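Local structure of restriction endonuclease S subunits (Thermoanaerobacter tengcongensis, 3OKG) at residues 201-206 and 381-386; 82-86 and 118-122. The protein probably recognises the target DNA sequence as the specificity subunit of a type I restriction-modification methyltransferase, which is built from M and S polypeptides. One frame throughout, in Å; residues are numbered along the deposited sequence.

Contact 1 (201-206 and 381-386); sequences AQKDTE and QVAALK
Leu385 and Thr205 meet in the antiparallel coiled coil formed by helices 174-216 and 365-388. In this family the two long helices space the two target-recognition domains apart. The short segments run at 158° to each other, and their axes come within 9.4 Å.

Leu385 is the main apolar side chain here, and its two methyls meet different partners. CD2 goes to the methyl of Ala201, with CB of Ala201 and CD2 of Leu385 3.9 Å apart. CD1 sits against the CB and OG1 of Thr205, crossing that side chain obliquely.

Thr205 uses its two branches differently. With CG2 anti to the backbone N, the methyl reaches the facing helix, where it lies 3.7 Å from CG2 of Val382; these two side chains pass in opposite directions. The hydroxyl turns back to its own helix. Thr205 OG1 donates to Ala201 O at 2.7 Å, from above the carbonyl plane, and the same oxygen takes the backbone N-H of Thr205. The hydroxyl thus has its hydrogen-bond acceptor within its own helix, although a leucine methyl lies against it.

At the edges, CG of Glu206 reaches CG1 of Val382 at 4.2 Å. Gln202 closes the other end. The extended chain beyond its CG carries the amide to the facing backbone near Lys386, but the exact placement of that amide is doubtful. The inner part is more secure: the first torsion sets CG anti to the backbone N (chi1 -151°), which brings CG of Gln202 alongside CB of Leu385, 4.1 Å away.

Contact 2 (82-86 and 118-122); sequences RKVIR and FCVIR. With SO4 (sulfate ion), chain H.
A sulfate site lined by Arg86 and Arg122 lies at one end of this contact, where two neighbouring chain segments finish. The ion probably comes from the crystallisation liquor. NE of Arg86 gives a weak bond to sulfate O2 at 3.0 Å, and NH1 of Arg122 a weak one to O3 at 3.1 Å. The two guanidinium planes stand 69° apart. CG of Arg86 lies over one face of the Arg122 group, 3.4 Å above its plane and offset toward the rim. Val84 O is at the edge of that group, in plane, and takes a weak bond from NH2. Asp89 forms a salt bridge with the same NH2. Water 2 accepts from Arg122 NH1 and donates to sulfate O4.

Away from the ion, the contact lies in the interior of the first target-recognition domain. Strand 81-84 is an outermost strand of a mixed four-stranded sheet, and strand 118-121 is an outermost strand of an antiparallel three-stranded one. The strands run nearly parallel, at 21°, but side chains and water join them here. Lys83 reaches from one strand to the other with an extended chain, and its CD rests 4.0 Å from CG2 of Val120. NZ of Lys83 then donates to Phe118 O at 2.8 Å. It also donates to water 1, which accepts from Val120 N as well. Asp161, on helix 161-165, forms a salt bridge with this ammonium. A methionine in place of Lys83 would probably leave Asp161 without this countercharge and Phe118 O without this donor. Further along, CG2 of Ile85 faces CG2 of Val120 at 4.4 Å.

Contact 2 belongs to the first target-recognition domain; contact 1 lies on the paired long helices that run between the two globular parts. Their centres are 46 Å apart, and their nearest atoms about 32 Å, so they do not touch. In the chain they follow in series: the 82-86 and 118-122 pair closes before residue 201 is reached. Contact 1 is a surface contact in which leucine, valine and threonine methyls are flanked by polar side chains. Contact 2 is mostly buried and rich in charge, and it alone of the two includes a bound sulfate. Its centre lies 34 Å from that of the chain, against 14 Å for contact 1.

Contact 1 (201-206 and 381-386)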
ATOM      1  N   ALA A 201      -3.607   1.456 -15.237  1.00 22.65           N
ATOM      2  CA  ALA A 201      -5.069   1.321 -15.233  1.00 28.28           C
ATOM      3  C   ALA A 201      -5.696   2.369 -14.324  1.00 31.88           C
ATOM      4  O   ALA A 201      -6.708   2.998 -14.664  1.00 25.12           O
ATOM      5  CB  ALA A 201      -5.487  -0.082 -14.783  1.00 16.19           C
ATOM      6  N   GLN A 202      -5.080   2.561 -13.162  1.00 26.01           N
ATOM      7  CA  GLN A 202      -5.529   3.564 -12.208  1.00 27.02           C
ATOM      8  C   GLN A 202      -5.613   4.927 -12.883  1.00 35.19           C
ATOM      9  O   GLN A 202      -6.629   5.616 -12.787  1.00 32.99           O
ATOM     10  CB  GLN A 202      -4.582   3.628 -11.009  1.00 30.77           C
ATOM     11  CG  GLN A 202      -5.251   4.053  -9.711  1.00 63.74           C
ATOM     12  CD  GLN A 202      -4.307   4.001  -8.526  1.00 65.97           C
ATOM     13  OE1 GLN A 202      -3.222   4.581  -8.556  1.00 65.28           O
ATOM     14  NE2 GLN A 202      -4.716   3.303  -7.473  1.00 53.15           N
ATOM     15  N   LYS A 203      -4.542   5.311 -13.571  1.00 30.44           N
ATOM     16  CA  LYS A 203      -4.529   6.579 -14.302  1.00 36.59           C
ATOM     17  C   LYS A 203      -5.604   6.682 -15.411  1.00 36.42           C
ATOM     18  O   LYS A 203      -6.301   7.698 -15.538  1.00 28.93           O
ATOM     19  CB  LYS A 203      -3.139   6.846 -14.877  1.00 34.29           C
ATOM     20  CG  LYS A 203      -3.032   8.156 -15.627  1.00 56.43           C
ATOM     21  CD  LYS A 203      -1.617   8.408 -16.129  1.00 63.32           C
ATOM     22  CE  LYS A 203      -1.332   7.636 -17.412  1.00 76.13           C
ATOM     23  NZ  LYS A 203      -1.319   6.155 -17.205  1.00 71.95           N
ATOM     24  N   ASP A 204      -5.742   5.639 -16.219  1.00 26.42           N
ATOM     25  CA  ASP A 204      -6.686   5.666 -17.332  1.00 28.64           C
ATOM     26  C   ASP A 204      -8.125   5.581 -16.846  1.00 32.21           C
ATOM     27  O   ASP A 204      -9.042   6.129 -17.470  1.00 32.46           O
ATOM     28  CB  ASP A 204      -6.405   4.527 -18.314  1.00 25.49           C
ATOM     29  CG  ASP A 204      -5.033   4.647 -18.954  1.00 46.11           C
ATOM     30  OD1 ASP A 204      -4.509   5.780 -19.017  1.00 51.27           O
ATOM     31  OD2 ASP A 204      -4.482   3.618 -19.387  1.00 53.62           O
ATOM     32  N   THR A 205      -8.336   4.880 -15.743  1.00 23.50           N
ATOM     33  CA  THR A 205      -9.688   4.723 -15.236  1.00 26.31           C
ATOM     34  C   THR A 205     -10.163   6.037 -14.586  1.00 36.81           C
ATOM     35  O   THR A 205     -11.316   6.441 -14.759  1.00 25.75           O
ATOM     36  CB  THR A 205      -9.802   3.512 -14.284  1.00 27.37           C
ATOM     37  OG1 THR A 205      -9.355   2.339 -14.975  1.00 23.75           O
ATOM     38  CG2 THR A 205     -11.241   3.284 -13.865  1.00 24.60           C
ATOM     39  N   GLU A 206      -9.268   6.714 -13.874  1.00 27.59           N
ATOM     40  CA  GLU A 206      -9.596   8.015 -13.294  1.00 29.51           C
ATOM     41  C   GLU A 206      -9.975   8.999 -14.395  1.00 44.37           C
ATOM     42  O   GLU A 206     -10.941   9.752 -14.266  1.00 36.51           O
ATOM     43  CB  GLU A 206      -8.429   8.542 -12.467  1.00 35.14           C
ATOM     44  CG  GLU A 206      -8.318   7.858 -11.113  1.00 41.22           C
ATOM     45  CD  GLU A 206      -7.078   8.279 -10.346  1.00 75.16           C
ATOM     46  OE1 GLU A 206      -6.367   9.197 -10.814  1.00 81.50           O
ATOM     47  OE2 GLU A 206      -6.816   7.690  -9.277  1.00 61.71           O
ATOM     48  N   GLN A 381     -14.665   0.799 -10.034  1.00 28.13           N
ATOM     49  CA  GLN A 381     -13.402   0.316 -10.593  1.00 26.75           C
ATOM     50  C   GLN A 381     -12.263   1.196 -10.106  1.00 25.79           C
ATOM     51  O   GLN A 381     -11.229   0.693  -9.697  1.00 26.86           O
ATOM     52  CB  GLN A 381     -13.465   0.241 -12.133  1.00 21.59           C
ATOM     53  CG  GLN A 381     -14.451  -0.813 -12.631  1.00 21.63           C
ATOM     54  CD  GLN A 381     -14.759  -0.638 -14.104  1.00 28.19           C
ATOM     55  OE1 GLN A 381     -14.548   0.440 -14.655  1.00 27.25           O
ATOM     56  NE2 GLN A 381     -15.259  -1.689 -14.748  1.00 34.75           N
ATOM     57  N   VAL A 382     -12.471   2.511 -10.119  1.00 23.87           N
ATOM     58  CA  VAL A 382     -11.501   3.463  -9.587  1.00 23.90           C
ATOM     59  C   VAL A 382     -11.159   3.144  -8.130  1.00 30.15           C
ATOM     60  O   VAL A 382      -9.993   3.151  -7.729  1.00 29.82           O
ATOM     61  CB  VAL A 382     -12.085   4.904  -9.605  1.00 30.96           C
ATOM     62  CG1 VAL A 382     -11.207   5.854  -8.784  1.00 35.86           C
ATOM     63  CG2 VAL A 382     -12.211   5.391 -11.014  1.00 26.96           C
ATOM     64  N   ALA A 383     -12.193   2.899  -7.337  1.00 30.42           N
ATOM     65  CA  ALA A 383     -12.021   2.580  -5.922  1.00 49.41           C
ATOM     66  C   ALA A 383     -11.212   1.301  -5.740  1.00 34.54           C
ATOM     67  O   ALA A 383     -10.280   1.269  -4.951  1.00 39.11           O
ATOM     68  CB  ALA A 383     -13.367   2.449  -5.229  1.00 42.02           C
ATOM     69  N   ALA A 384     -11.579   0.256  -6.477  1.00 33.87           N
ATOM     70  CA  ALA A 384     -10.864  -1.015  -6.414  1.00 29.79           C
ATOM     71  C   ALA A 384      -9.391  -0.851  -6.796  1.00 40.41           C
ATOM     72  O   ALA A 384      -8.498  -1.392  -6.138  1.00 37.60           O
ATOM     73  CB  ALA A 384     -11.529  -2.058  -7.293  1.00 29.48           C
ATOM     74  N   LEU A 385      -9.136  -0.105  -7.860  1.00 29.48           N
ATOM     75  CA  LEU A 385      -7.773   0.054  -8.367  1.00 28.73           C
ATOM     76  C   LEU A 385      -6.908   0.798  -7.346  1.00 46.59           C
ATOM     77  O   LEU A 385      -5.702   0.548  -7.207  1.00 39.79           O
ATOM     78  CB  LEU A 385      -7.787   0.822  -9.683  1.00 21.25           C
ATOM     79  CG  LEU A 385      -8.162   0.002 -10.923  1.00 25.34           C
ATOM     80  CD1 LEU A 385      -8.488   0.942 -12.087  1.00 26.31           C
ATOM     81  CD2 LEU A 385      -7.015  -0.931 -11.273  1.00 31.93           C
ATOM     82  N   LYS A 386      -7.543   1.718  -6.636  1.00 32.83           N
ATOM     83  CA  LYS A 386      -6.865   2.504  -5.623  1.00 64.08           C
ATOM     84  C   LYS A 386      -6.358   1.576  -4.520  1.00 48.20           C
ATOM     85  O   LYS A 386      -5.201   1.656  -4.113  1.00 57.02           O
ATOM     86  CB  LYS A 386      -7.820   3.559  -5.067  1.00 57.95           C
ATOM     87  CG  LYS A 386      -7.405   4.137  -3.731  1.00 80.04           C
ATOM     88  CD  LYS A 386      -8.521   4.981  -3.120  1.00 73.26           C
ATOM     89  CE  LYS A 386      -8.347   5.116  -1.610  1.00 71.81           C
ATOM     90  NZ  LYS A 386      -7.037   5.736  -1.258  1.00 79.84           N
TER

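Contact 2 (82-86 and 118-122)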
ATOM      1  N   ARG A  82      35.822  -4.269   7.474  1.00 20.62           N
ATOM      2  CA  ARG A  82      36.926  -5.221   7.576  1.00 22.34           C
ATOM      3  C   ARG A  82      36.757  -6.543   6.829  1.00 26.90           C
ATOM      4  O   ARG A  82      37.722  -7.296   6.709  1.00 25.01           O
ATOM      5  CB  ARG A  82      37.269  -5.505   9.049  1.00 28.32           C
ATOM      6  CG  ARG A  82      37.722  -4.277   9.833  1.00 31.91           C
ATOM      7  CD  ARG A  82      39.150  -3.825   9.503  1.00 26.04           C
ATOM      8  NE  ARG A  82      39.567  -2.772  10.432  1.00 35.75           N
ATOM      9  CZ  ARG A  82      39.187  -1.497  10.363  1.00 41.22           C
ATOM     10  NH1 ARG A  82      38.385  -1.071   9.382  1.00 32.39           N
ATOM     11  NH2 ARG A  82      39.616  -0.639  11.282  1.00 35.96           N
ATOM     12  N   LYS A  83      35.560  -6.837   6.328  1.00 17.86           N
ATOM     13  CA  LYS A  83      35.352  -8.150   5.687  1.00 19.42           C
ATOM     14  C   LYS A  83      35.476  -8.019   4.191  1.00 23.43           C
ATOM     15  O   LYS A  83      34.791  -7.203   3.592  1.00 22.48           O
ATOM     16  CB  LYS A  83      33.978  -8.743   6.058  1.00 22.97           C
ATOM     17  CG  LYS A  83      33.910  -9.233   7.505  1.00 22.95           C
ATOM     18  CD  LYS A  83      32.553  -9.856   7.849  1.00 23.66           C
ATOM     19  CE  LYS A  83      32.604 -10.468   9.266  1.00 22.16           C
ATOM     20  NZ  LYS A  83      31.320 -11.120   9.636  1.00 22.47           N
ATOM     21  N   VAL A  84      36.345  -8.840   3.592  1.00 18.17           N
ATOM     22  CA  VAL A  84      36.606  -8.764   2.166  1.00 18.91           C
ATOM     23  C   VAL A  84      35.495  -9.513   1.450  1.00 22.41           C
ATOM     24  O   VAL A  84      35.184 -10.637   1.806  1.00 21.48           O
ATOM     25  CB  VAL A  84      37.931  -9.441   1.809  1.00 26.43           C
ATOM     26  CG1 VAL A  84      38.072  -9.573   0.311  1.00 26.72           C
ATOM     27  CG2 VAL A  84      39.105  -8.678   2.403  1.00 27.01           C
ATOM     28  N   ILE A  85      34.855  -8.874   0.483  1.00 21.50           N
ATOM     29  CA  ILE A  85      33.839  -9.590  -0.278  1.00 19.59           C
ATOM     30  C   ILE A  85      34.337  -9.946  -1.667  1.00 27.32           C
ATOM     31  O   ILE A  85      35.215  -9.274  -2.236  1.00 22.70           O
ATOM     32  CB  ILE A  85      32.521  -8.812  -0.375  1.00 16.74           C
ATOM     33  CG1 ILE A  85      32.755  -7.410  -0.970  1.00 20.44           C
ATOM     34  CG2 ILE A  85      31.912  -8.701   1.012  1.00 18.41           C
ATOM     35  CD1 ILE A  85      31.481  -6.528  -1.074  1.00 16.33           C
ATOM     36  N   ARG A  86      33.746 -10.993  -2.218  1.00 16.78           N
ATOM     37  CA  ARG A  86      34.107 -11.472  -3.556  1.00 16.86           C
ATOM     38  C   ARG A  86      32.857 -11.614  -4.409  1.00 25.19           C
ATOM     39  O   ARG A  86      31.751 -11.811  -3.893  1.00 18.53           O
ATOM     40  CB  ARG A  86      34.828 -12.822  -3.464  1.00 23.01           C
ATOM     41  CG  ARG A  86      36.161 -12.779  -2.693  1.00 26.75           C
ATOM     42  CD  ARG A  86      37.242 -12.083  -3.519  1.00 24.90           C
ATOM     43  NE  ARG A  86      38.470 -11.935  -2.745  1.00 44.41           N
ATOM     44  CZ  ARG A  86      39.502 -11.175  -3.103  1.00 48.38           C
ATOM     45  NH1 ARG A  86      39.467 -10.480  -4.236  1.00 38.20           N
ATOM     46  NH2 ARG A  86      40.573 -11.111  -2.318  1.00 44.67           N
ATOM     47  N   PHE A 118      27.778  -7.926   8.541  1.00 20.07           N
ATOM     48  CA  PHE A 118      27.274  -8.964   7.631  1.00 19.22           C
ATOM     49  C   PHE A 118      27.967 -10.279   7.829  1.00 15.45           C
ATOM     50  O   PHE A 118      29.202 -10.358   7.911  1.00 22.00           O
ATOM     51  CB  PHE A 118      27.502  -8.601   6.153  1.00 16.69           C
ATOM     52  CG  PHE A 118      26.720  -7.405   5.664  1.00 20.20           C
ATOM     53  CD1 PHE A 118      25.377  -7.531   5.316  1.00 17.43           C
ATOM     54  CD2 PHE A 118      27.347  -6.174   5.471  1.00 17.46           C
ATOM     55  CE1 PHE A 118      24.639  -6.432   4.829  1.00 19.54           C
ATOM     56  CE2 PHE A 118      26.623  -5.065   4.967  1.00 17.92           C
ATOM     57  CZ  PHE A 118      25.267  -5.195   4.637  1.00 21.01           C
ATOM     58  N   CYS A 119      27.182 -11.344   7.819  1.00 15.53           N
ATOM     59  CA  CYS A 119      27.746 -12.672   7.643  1.00 16.47           C
ATOM     60  C   CYS A 119      28.041 -12.887   6.152  1.00 19.26           C
ATOM     61  O   CYS A 119      27.151 -12.706   5.313  1.00 18.08           O
ATOM     62  CB  CYS A 119      26.731 -13.721   8.121  1.00 17.14           C
ATOM     63  SG  CYS A 119      27.253 -15.408   7.816  1.00 21.27           S
ATOM     64  N   VAL A 120      29.265 -13.297   5.823  1.00 16.61           N
ATOM     65  CA  VAL A 120      29.656 -13.440   4.399  1.00 16.43           C
ATOM     66  C   VAL A 120      29.544 -14.918   4.001  1.00 16.73           C
ATOM     67  O   VAL A 120      30.209 -15.763   4.555  1.00 22.26           O
ATOM     68  CB  VAL A 120      31.085 -12.890   4.106  1.00 16.06           C
ATOM     69  CG1 VAL A 120      31.439 -13.103   2.634  1.00 18.20           C
ATOM     70  CG2 VAL A 120      31.164 -11.361   4.393  1.00 18.38           C
ATOM     71  N   ILE A 121      28.653 -15.199   3.064  1.00 15.94           N
ATOM     72  CA  ILE A 121      28.289 -16.547   2.687  1.00 17.10           C
ATOM     73  C   ILE A 121      28.808 -16.777   1.271  1.00 18.43           C
ATOM     74  O   ILE A 121      28.192 -16.323   0.302  1.00 17.21           O
ATOM     75  CB  ILE A 121      26.737 -16.677   2.724  1.00 15.67           C
ATOM     76  CG1 ILE A 121      26.240 -16.629   4.181  1.00 21.59           C
ATOM     77  CG2 ILE A 121      26.271 -17.919   1.988  1.00 18.27           C
ATOM     78  CD1 ILE A 121      24.753 -16.151   4.307  1.00 22.18           C
ATOM     79  N   ARG A 122      29.943 -17.473   1.175  1.00 16.28           N
ATOM     80  CA  ARG A 122      30.661 -17.692  -0.073  1.00 22.12           C
ATOM     81  C   ARG A 122      30.456 -19.102  -0.574  1.00 17.97           C
ATOM     82  O   ARG A 122      30.952 -20.056   0.043  1.00 14.30           O
ATOM     83  CB  ARG A 122      32.157 -17.432   0.153  1.00 22.55           C
ATOM     84  CG  ARG A 122      33.033 -17.564  -1.112  1.00 25.18           C
ATOM     85  CD  ARG A 122      34.393 -16.876  -0.898  1.00 25.45           C
ATOM     86  NE  ARG A 122      34.183 -15.458  -0.565  1.00 24.54           N
ATOM     87  CZ  ARG A 122      35.077 -14.690   0.052  1.00 25.64           C
ATOM     88  NH1 ARG A 122      36.269 -15.186   0.389  1.00 23.56           N
ATOM     89  NH2 ARG A 122      34.780 -13.427   0.325  1.00 21.98           N
TER
HETATM   90  S   SO4 H 404      39.913 -14.226   0.010  1.00 93.04           S
HETATM   91  O1  SO4 H 404      41.368 -14.371  -0.027  1.00 83.24           O
HETATM   92  O2  SO4 H 404      39.380 -14.475  -1.329  1.00 57.32           O
HETATM   93  O3  SO4 H 404      39.348 -15.195   0.957  1.00 61.09           O
HETATM   94  O4  SO4 H 404      39.556 -12.868   0.427  1.00 46.02           O
HETATM   95  O   HOH W   1      31.357 -13.522   7.638  1.00 21.19           O
HETATM   96  O   HOH W   2      37.377 -13.111   1.873  1.00 29.69           O